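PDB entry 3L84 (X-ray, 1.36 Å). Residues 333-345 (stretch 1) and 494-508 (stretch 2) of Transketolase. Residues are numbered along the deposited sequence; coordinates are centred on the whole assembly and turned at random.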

ATOM      1  N   PHE A 333      25.847  19.804  12.952  1.00  7.87           N
ATOM      2  CA  PHE A 333      24.595  20.429  13.347  1.00  8.27           C
ATOM      3  C   PHE A 333      24.502  20.709  14.833  1.00  9.07           C
ATOM      4  O   PHE A 333      23.415  21.074  15.335  1.00  9.51           O
ATOM      5  CB  PHE A 333      23.405  19.553  12.935  1.00  9.00           C
ATOM      6  CG  PHE A 333      23.264  19.370  11.460  1.00  8.04           C
ATOM      7  CD1 PHE A 333      22.927  20.418  10.639  1.00  8.45           C
ATOM      8  CD2 PHE A 333      23.344  18.107  10.915  1.00  8.93           C
ATOM      9  CE1 PHE A 333      22.734  20.204   9.275  1.00  9.15           C
ATOM     10  CE2 PHE A 333      23.149  17.905   9.576  1.00  9.04           C
ATOM     11  CZ  PHE A 333      22.814  18.952   8.774  1.00  8.76           C
ATOM     12  N   LYS A 334      25.582  20.513  15.555  1.00  9.22           N
ATOM     13  CA  LYS A 334      25.578  20.776  16.984  1.00  9.89           C
ATOM     14  C   LYS A 334      25.045  22.165  17.331  1.00 10.70           C
ATOM     15  O   LYS A 334      25.512  23.138  16.839  1.00 11.16           O
ATOM     16  CB  LYS A 334      26.944  20.511  17.614  1.00 10.97           C
ATOM     17  CG  LYS A 334      26.910  20.571  19.091  1.00 15.06           C
ATOM     18  CD  LYS A 334      28.233  20.225  19.723  1.00 18.86           C
ATOM     19  CE  LYS A 334      28.131  20.199  21.243  1.00 22.03           C
ATOM     20  NZ  LYS A 334      29.497  20.153  21.796  1.00 25.27           N
ATOM     21  N   GLY A 335      24.012  22.201  18.163  1.00 10.24           N
ATOM     22  CA  GLY A 335      23.460  23.449  18.646  1.00 10.67           C
ATOM     23  C   GLY A 335      22.539  24.179  17.681  1.00 11.54           C
ATOM     24  O   GLY A 335      22.061  25.279  17.996  1.00 13.84           O
ATOM     25  N   LYS A 336      22.284  23.592  16.510  1.00 11.33           N
ATOM     26  CA  LYS A 336      21.509  24.266  15.477  1.00 12.40           C
ATOM     27  C   LYS A 336      20.092  23.731  15.502  1.00 11.64           C
ATOM     28  O   LYS A 336      19.860  22.537  15.280  1.00 12.26           O
ATOM     29  CB  LYS A 336      22.150  24.061  14.095  1.00 13.82           C
ATOM     30  CG  LYS A 336      23.501  24.685  13.949  1.00 18.03           C
ATOM     31  CD  LYS A 336      24.056  24.639  12.490  1.00 22.72           C
ATOM     32  CE  LYS A 336      24.886  25.883  12.132  1.00 25.46           C
ATOM     33  NZ  LYS A 336      26.247  25.939  12.787  1.00 27.41           N
ATOM     34  N   ASP A 337      19.134  24.592  15.796  1.00 10.35           N
ATOM     35  CA  ASP A 337      17.715  24.256  15.720  1.00 10.27           C
ATOM     36  C   ASP A 337      17.313  24.130  14.239  1.00 10.66           C
ATOM     37  O   ASP A 337      17.606  24.991  13.428  1.00 13.63           O
ATOM     38  CB  ASP A 337      16.856  25.327  16.370  1.00  9.17           C
ATOM     39  CG  ASP A 337      17.068  25.459  17.872  1.00 12.44           C
ATOM     40  OD1 ASP A 337      17.774  24.655  18.537  1.00 11.44           O
ATOM     41  OD2 ASP A 337      16.572  26.498  18.398  1.00 14.39           O
ATOM     42  N   LEU A 338      16.642  23.037  13.881  1.00  8.63           N
ATOM     43  CA  LEU A 338      16.271  22.787  12.485  1.00  9.50           C
ATOM     44  C   LEU A 338      15.151  21.752  12.437  1.00  8.30           C
ATOM     45  O   LEU A 338      14.951  20.973  13.367  1.00  9.33           O
ATOM     46  CB  LEU A 338      17.464  22.271  11.667  1.00 10.56           C
ATOM     47  CG  LEU A 338      18.343  21.203  12.314  1.00 13.36           C
ATOM     48  CD1 LEU A 338      17.672  19.825  12.218  1.00 14.84           C
ATOM     49  CD2 LEU A 338      19.756  21.216  11.693  1.00 15.68           C
ATOM     50  N   ALA A 339      14.399  21.775  11.351  1.00  7.10           N
ATOM     51  CA  ALA A 339      13.538  20.661  11.045  1.00  6.23           C
ATOM     52  C   ALA A 339      14.414  19.507  10.552  1.00  6.44           C
ATOM     53  O   ALA A 339      15.337  19.722   9.751  1.00  6.91           O
ATOM     54  CB  ALA A 339      12.581  21.062   9.933  1.00  7.71           C
ATOM     55  N   THR A 340      14.115  18.266  10.951  1.00  5.37           N
ATOM     56  CA  THR A 340      14.992  17.172  10.527  1.00  6.21           C
ATOM     57  C   THR A 340      14.809  16.855   9.037  1.00  5.99           C
ATOM     58  O   THR A 340      15.699  16.264   8.454  1.00  6.63           O
ATOM     59  CB  THR A 340      14.863  15.968  11.428  1.00  6.25           C
ATOM     60  OG1 THR A 340      13.498  15.587  11.548  1.00  6.19           O
ATOM     61  CG2 THR A 340      15.510  16.248  12.806  1.00  7.53           C
ATOM     62  N   ARG A 341      13.756  17.304   8.356  1.00  5.83           N
ATOM     63  CA  ARG A 341      13.758  17.190   6.894  1.00  6.01           C
ATOM     64  C   ARG A 341      14.932  17.994   6.303  1.00  6.47           C
ATOM     65  O   ARG A 341      15.489  17.607   5.273  1.00  7.19           O
ATOM     66  CB  ARG A 341      12.437  17.630   6.253  1.00  5.54           C
ATOM     67  CG  ARG A 341      12.044  19.073   6.425  1.00  5.69           C
ATOM     68  CD  ARG A 341      10.801  19.363   5.637  1.00  6.98           C
ATOM     69  NE  ARG A 341      10.241  20.685   5.926  1.00  9.11           N
ATOM     70  CZ  ARG A 341       9.384  21.348   5.156  1.00  9.73           C
ATOM     71  NH1 ARG A 341       9.053  20.926   3.949  1.00  8.59           N
ATOM     72  NH2 ARG A 341       8.890  22.507   5.604  1.00 11.37           N
ATOM     73  N   ASP A 342      15.262  19.133   6.903  1.00  6.16           N
ATOM     74  CA  ASP A 342      16.306  20.020   6.429  1.00  6.75           C
ATOM     75  C   ASP A 342      17.694  19.507   6.760  1.00  6.52           C
ATOM     76  O   ASP A 342      18.573  19.516   5.886  1.00  7.88           O
ATOM     77  CB  ASP A 342      16.104  21.433   6.992  1.00  7.38           C
ATOM     78  CG  ASP A 342      14.885  22.117   6.447  1.00  9.18           C
ATOM     79  OD1 ASP A 342      14.493  21.860   5.297  1.00 13.29           O
ATOM     80  OD2 ASP A 342      14.311  22.976   7.155  1.00 15.06           O
ATOM     81  N   SER A 343      17.946  19.042   7.989  1.00  5.87           N
ATOM     82  CA  SER A 343      19.213  18.382   8.256  1.00  6.62           C
ATOM     83  C   SER A 343      19.378  17.201   7.319  1.00  6.92           C
ATOM     84  O   SER A 343      20.456  16.986   6.760  1.00  5.89           O
ATOM     85  CB  SER A 343      19.346  17.945   9.714  1.00  6.17           C
ATOM     86  OG  SER A 343      18.262  17.127  10.127  1.00  6.58           O
ATOM     87  N   ASN A 344      18.319  16.434   7.118  1.00  6.00           N
ATOM     88  CA  ASN A 344      18.441  15.248   6.268  1.00  5.71           C
ATOM     89  C   ASN A 344      18.768  15.616   4.842  1.00  6.50           C
ATOM     90  O   ASN A 344      19.603  14.937   4.217  1.00  6.66           O
ATOM     91  CB  ASN A 344      17.195  14.377   6.392  1.00  6.30           C
ATOM     92  CG  ASN A 344      17.372  13.053   5.699  1.00  6.63           C
ATOM     93  OD1 ASN A 344      16.905  12.852   4.532  1.00 10.22           O
ATOM     94  ND2 ASN A 344      18.066  12.176   6.337  1.00  5.13           N
ATOM     95  N   GLY A 345      18.156  16.657   4.302  1.00  6.84           N
ATOM     96  CA  GLY A 345      18.442  17.066   2.948  1.00  7.17           C
ATOM     97  C   GLY A 345      19.899  17.463   2.790  1.00  7.19           C
ATOM     98  O   GLY A 345      20.533  17.146   1.770  1.00  6.30           O
ATOM     99  N   ALA A 494      14.718   3.376   7.407  1.00  6.65           N
ATOM    100  CA  ALA A 494      13.850   4.481   7.181  1.00  6.85           C
ATOM    101  C   ALA A 494      14.265   5.646   8.079  1.00  6.80           C
ATOM    102  O   ALA A 494      14.707   5.435   9.214  1.00  7.86           O
ATOM    103  CB  ALA A 494      12.397   4.118   7.483  1.00  8.26           C
ATOM    104  N   PHE A 495      14.105   6.860   7.574  1.00  6.31           N
ATOM    105  CA  PHE A 495      14.346   8.104   8.282  1.00  6.77           C
ATOM    106  C   PHE A 495      13.015   8.837   8.383  1.00  6.41           C
ATOM    107  O   PHE A 495      12.415   9.212   7.372  1.00  7.10           O
ATOM    108  CB  PHE A 495      15.392   8.923   7.532  1.00  6.44           C
ATOM    109  CG  PHE A 495      16.735   8.266   7.501  1.00  7.30           C
ATOM    110  CD1 PHE A 495      17.694   8.538   8.467  1.00  7.90           C
ATOM    111  CD2 PHE A 495      17.016   7.328   6.574  1.00  7.02           C
ATOM    112  CE1 PHE A 495      18.946   7.902   8.409  1.00  9.08           C
ATOM    113  CE2 PHE A 495      18.233   6.699   6.541  1.00  8.26           C
ATOM    114  CZ  PHE A 495      19.186   6.982   7.460  1.00  9.05           C
ATOM    115  N   VAL A 496      12.565   9.036   9.620  1.00  5.41           N
ATOM    116  CA  VAL A 496      11.271   9.635   9.926  1.00  5.76           C
ATOM    117  C   VAL A 496      11.539  11.053  10.445  1.00  4.89           C
ATOM    118  O   VAL A 496      12.162  11.224  11.506  1.00  6.00           O
ATOM    119  CB  VAL A 496      10.520   8.770  10.919  1.00  5.48           C
ATOM    120  CG1 VAL A 496       9.196   9.441  11.409  1.00  7.08           C
ATOM    121  CG2 VAL A 496      10.240   7.366  10.377  1.00  6.74           C
ATOM    122  N   LEU A 497      11.146  12.032   9.635  1.00  5.30           N
ATOM    123  CA  LEU A 497      11.674  13.379   9.714  1.00  5.09           C
ATOM    124  C   LEU A 497      10.546  14.413   9.854  1.00  5.52           C
ATOM    125  O   LEU A 497       9.461  14.252   9.288  1.00  5.09           O
ATOM    126  CB  LEU A 497      12.496  13.657   8.457  1.00  5.40           C
ATOM    127  CG  LEU A 497      13.630  12.651   8.212  1.00  5.82           C
ATOM    128  CD1 LEU A 497      14.091  12.738   6.770  1.00  5.70           C
ATOM    129  CD2 LEU A 497      14.747  12.798   9.209  1.00  6.75           C
ATOM    130  N   SER A 498      10.826  15.510  10.567  1.00  5.45           N
ATOM    131  CA  SER A 498       9.825  16.528  10.831  1.00  4.97           C
ATOM    132  C   SER A 498       9.700  17.569   9.753  1.00  6.61           C
ATOM    133  O   SER A 498      10.699  17.909   9.079  1.00  7.23           O
ATOM    134  CB  SER A 498      10.116  17.230  12.159  1.00  5.04           C
ATOM    135  OG  SER A 498      11.251  18.086  12.054  1.00  6.54           O
ATOM    136  N   ARG A 499       8.477  18.075   9.571  1.00  6.70           N
ATOM    137  CA  ARG A 499       8.215  19.276   8.769  1.00  7.77           C
ATOM    138  C   ARG A 499       8.744  20.498   9.515  1.00  7.57           C
ATOM    139  O   ARG A 499       9.298  21.431   8.945  1.00  7.41           O
ATOM    140  CB  ARG A 499       6.689  19.416   8.536  1.00  9.99           C
ATOM    141  CG  ARG A 499       6.328  20.537   7.608  1.00 12.75           C
ATOM    142  CD  ARG A 499       4.851  20.871   7.594  1.00 16.52           C
ATOM    143  NE  ARG A 499       4.630  21.884   6.545  1.00 18.40           N
ATOM    144  CZ  ARG A 499       3.671  22.806   6.534  1.00 22.76           C
ATOM    145  NH1 ARG A 499       3.607  23.663   5.511  1.00 23.39           N
ATOM    146  NH2 ARG A 499       2.788  22.902   7.530  1.00 22.91           N
ATOM    147  N   GLN A 500       8.422  20.550  10.807  1.00  7.63           N
ATOM    148  CA  GLN A 500       8.587  21.722  11.645  1.00  7.32           C
ATOM    149  C   GLN A 500       9.950  21.741  12.346  1.00  7.19           C
ATOM    150  O   GLN A 500      10.583  20.710  12.560  1.00  7.46           O
ATOM    151  CB  GLN A 500       7.475  21.822  12.705  1.00  8.25           C
ATOM    152  CG  GLN A 500       7.606  20.867  13.920  1.00  7.51           C
ATOM    153  CD  GLN A 500       7.146  19.448  13.685  1.00  7.95           C
ATOM    154  OE1 GLN A 500       6.958  19.022  12.529  1.00  7.51           O
ATOM    155  NE2 GLN A 500       7.059  18.674  14.764  1.00  7.15           N
ATOM    156  N   LYS A 501      10.393  22.935  12.749  1.00  7.98           N
ATOM    157  CA  LYS A 501      11.655  23.099  13.416  1.00  8.60           C
ATOM    158  C   LYS A 501      11.666  22.399  14.779  1.00  8.65           C
ATOM    159  O   LYS A 501      10.723  22.559  15.585  1.00  9.66           O
ATOM    160  CB  LYS A 501      11.918  24.596  13.638  1.00  9.32           C
ATOM    161  CG  LYS A 501      13.318  24.889  14.158  1.00 13.83           C
ATOM    162  CD  LYS A 501      13.607  26.393  14.327  1.00 19.27           C
ATOM    163  CE  LYS A 501      13.698  27.078  13.013  1.00 23.02           C
ATOM    164  NZ  LYS A 501      14.359  28.424  13.156  1.00 24.91           N
ATOM    165  N   LEU A 502      12.764  21.694  15.047  1.00  8.20           N
ATOM    166  CA  LEU A 502      13.043  21.060  16.340  1.00  9.14           C
ATOM    167  C   LEU A 502      14.238  21.704  17.025  1.00 10.00           C
ATOM    168  O   LEU A 502      15.127  22.268  16.380  1.00 11.99           O
ATOM    169  CB  LEU A 502      13.343  19.565  16.157  1.00  9.15           C
ATOM    170  CG  LEU A 502      12.327  18.769  15.316  1.00  8.80           C
ATOM    171  CD1 LEU A 502      12.671  17.284  15.351  1.00 10.32           C
ATOM    172  CD2 LEU A 502      10.890  19.034  15.743  1.00  9.96           C
ATOM    173  N   LYS A 503      14.323  21.520  18.329  1.00 10.71           N
ATOM    174  CA  LYS A 503      15.376  22.126  19.116  1.00 11.56           C
ATOM    175  C   LYS A 503      16.581  21.229  19.190  1.00 10.98           C
ATOM    176  O   LYS A 503      16.514  20.055  19.481  1.00 11.93           O
ATOM    177  CB  LYS A 503      14.886  22.415  20.528  1.00 12.47           C
ATOM    178  CG  LYS A 503      13.706  23.366  20.603  1.00 16.82           C
ATOM    179  CD  LYS A 503      14.058  24.850  20.375  1.00 20.90           C
ATOM    180  CE  LYS A 503      15.238  25.352  21.203  1.00 23.50           C
ATOM    181  NZ  LYS A 503      15.453  26.860  21.114  1.00 23.57           N
ATOM    182  N   ALA A 504      17.734  21.811  18.969  1.00  9.67           N
ATOM    183  CA  ALA A 504      18.965  21.056  19.104  1.00 10.25           C
ATOM    184  C   ALA A 504      19.135  20.538  20.533  1.00 10.02           C
ATOM    185  O   ALA A 504      18.838  21.239  21.513  1.00 12.64           O
ATOM    186  CB  ALA A 504      20.149  21.956  18.729  1.00 10.59           C
ATOM    187  N   LEU A 505      19.632  19.313  20.669  1.00 10.09           N
ATOM    188  CA  LEU A 505      19.870  18.683  21.951  1.00 10.84           C
ATOM    189  C   LEU A 505      21.241  18.998  22.500  1.00 12.38           C
ATOM    190  O   LEU A 505      22.169  19.384  21.793  1.00 12.72           O
ATOM    191  CB  LEU A 505      19.764  17.148  21.829  1.00 12.58           C
ATOM    192  CG  LEU A 505      18.474  16.590  21.260  1.00 14.03           C
ATOM    193  CD1 LEU A 505      18.536  15.056  21.234  1.00 15.59           C
ATOM    194  CD2 LEU A 505      17.266  17.079  22.057  1.00 15.02           C
ATOM    195  N   ASN A 506      21.358  18.828  23.806  1.00 12.96           N
ATOM    196  CA  ASN A 506      22.652  18.787  24.426  1.00 13.96           C
ATOM    197  C   ASN A 506      23.298  17.416  24.202  1.00 14.28           C
ATOM    198  O   ASN A 506      22.651  16.475  23.747  1.00 14.34           O
ATOM    199  CB  ASN A 506      22.537  19.193  25.905  1.00 14.75           C
ATOM    200  CG  ASN A 506      22.094  20.655  26.057  1.00 18.81           C
ATOM    201  OD1 ASN A 506      22.795  21.577  25.624  1.00 23.82           O
ATOM    202  ND2 ASN A 506      20.894  20.869  26.616  1.00 23.28           N
ATOM    203  N   GLU A 507      24.569  17.291  24.546  1.00 15.34           N
ATOM    204  CA  GLU A 507      25.306  16.071  24.239  1.00 15.94           C
ATOM    205  C   GLU A 507      24.842  14.879  25.098  1.00 13.79           C
ATOM    206  O   GLU A 507      24.343  15.064  26.197  1.00 14.05           O
ATOM    207  CB  GLU A 507      26.818  16.302  24.365  1.00 18.00           C
ATOM    208  CG  GLU A 507      27.376  17.193  23.217  1.00 22.22           C
ATOM    209  CD  GLU A 507      28.880  17.075  22.986  1.00 27.71           C
ATOM    210  OE1 GLU A 507      29.326  17.180  21.800  1.00 29.53           O
ATOM    211  OE2 GLU A 507      29.616  16.887  23.982  1.00 30.45           O
ATOM    212  N   PRO A 508      25.009  13.647  24.589  1.00 12.68           N
ATOM    213  CA  PRO A 508      24.652  12.480  25.389  1.00 12.38           C
ATOM    214  C   PRO A 508      25.391  12.446  26.739  1.00 11.82           C
ATOM    215  O   PRO A 508      26.574  12.818  26.828  1.00 11.54           O
ATOM    216  CB  PRO A 508      25.101  11.311  24.517  1.00 13.02           C
ATOM    217  CG  PRO A 508      25.126  11.860  23.138  1.00 14.16           C
ATOM    218  CD  PRO A 508      25.548  13.260  23.268  1.00 14.24           C
TER
HETATM  219  O   HOH W   1      22.803  19.587  19.117  1.00 12.27           O
HETATM  220  O   HOH W   2      18.575  24.103  21.211  1.00 29.68           O
HETATM  221  O   HOH W   3      12.633  13.476  13.097  1.00  6.53           O

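What fixes the side chain of Asp337? Its CA-to-CB bond points sideways, but with chi1 at -65° (m) the carboxylate swings to the other stretch and divides its oxygens. Asp337 OD1 accepts a nearly straight hydrogen bond from Ala504 N at 2.9 Å, while Asp337 OD2 forms a salt bridge with Lys503 NZ at 3.0 Å. Lys503 starts away from its partner, and three successive m torsions curl the chain back until the amine arrives.

How do the backbones meet beside it? Leu338 and Leu502 form a single antiparallel bridge: Leu338 N donates to Leu502 O at 3.0 Å, and Leu502 N to Leu338 O at 2.9 Å. The CA-to-CB bond of Leu338 points away from the other stretch; the bridge itself is made by backbone atoms alone.

Why do Thr340 and Ser498 both adopt p? In this rotamer each hydroxyl oxygen accepts from the other's backbone amide: Ser498 N to Thr340 OG1 at 2.8 Å, Thr340 N to Ser498 OG at 3.1 Å. Ser498 OG also donates to Gln500 O at 2.8 Å.

Can an extended side chain reach across too? Lys334, t at all four torsions, does so, its NZ meeting Glu507 OE1 at 3.0 Å in a salt bridge whose hydrogen bond is weak. Arg341, t beyond a p chi1, lays one guanidinium face against Arg499 CG.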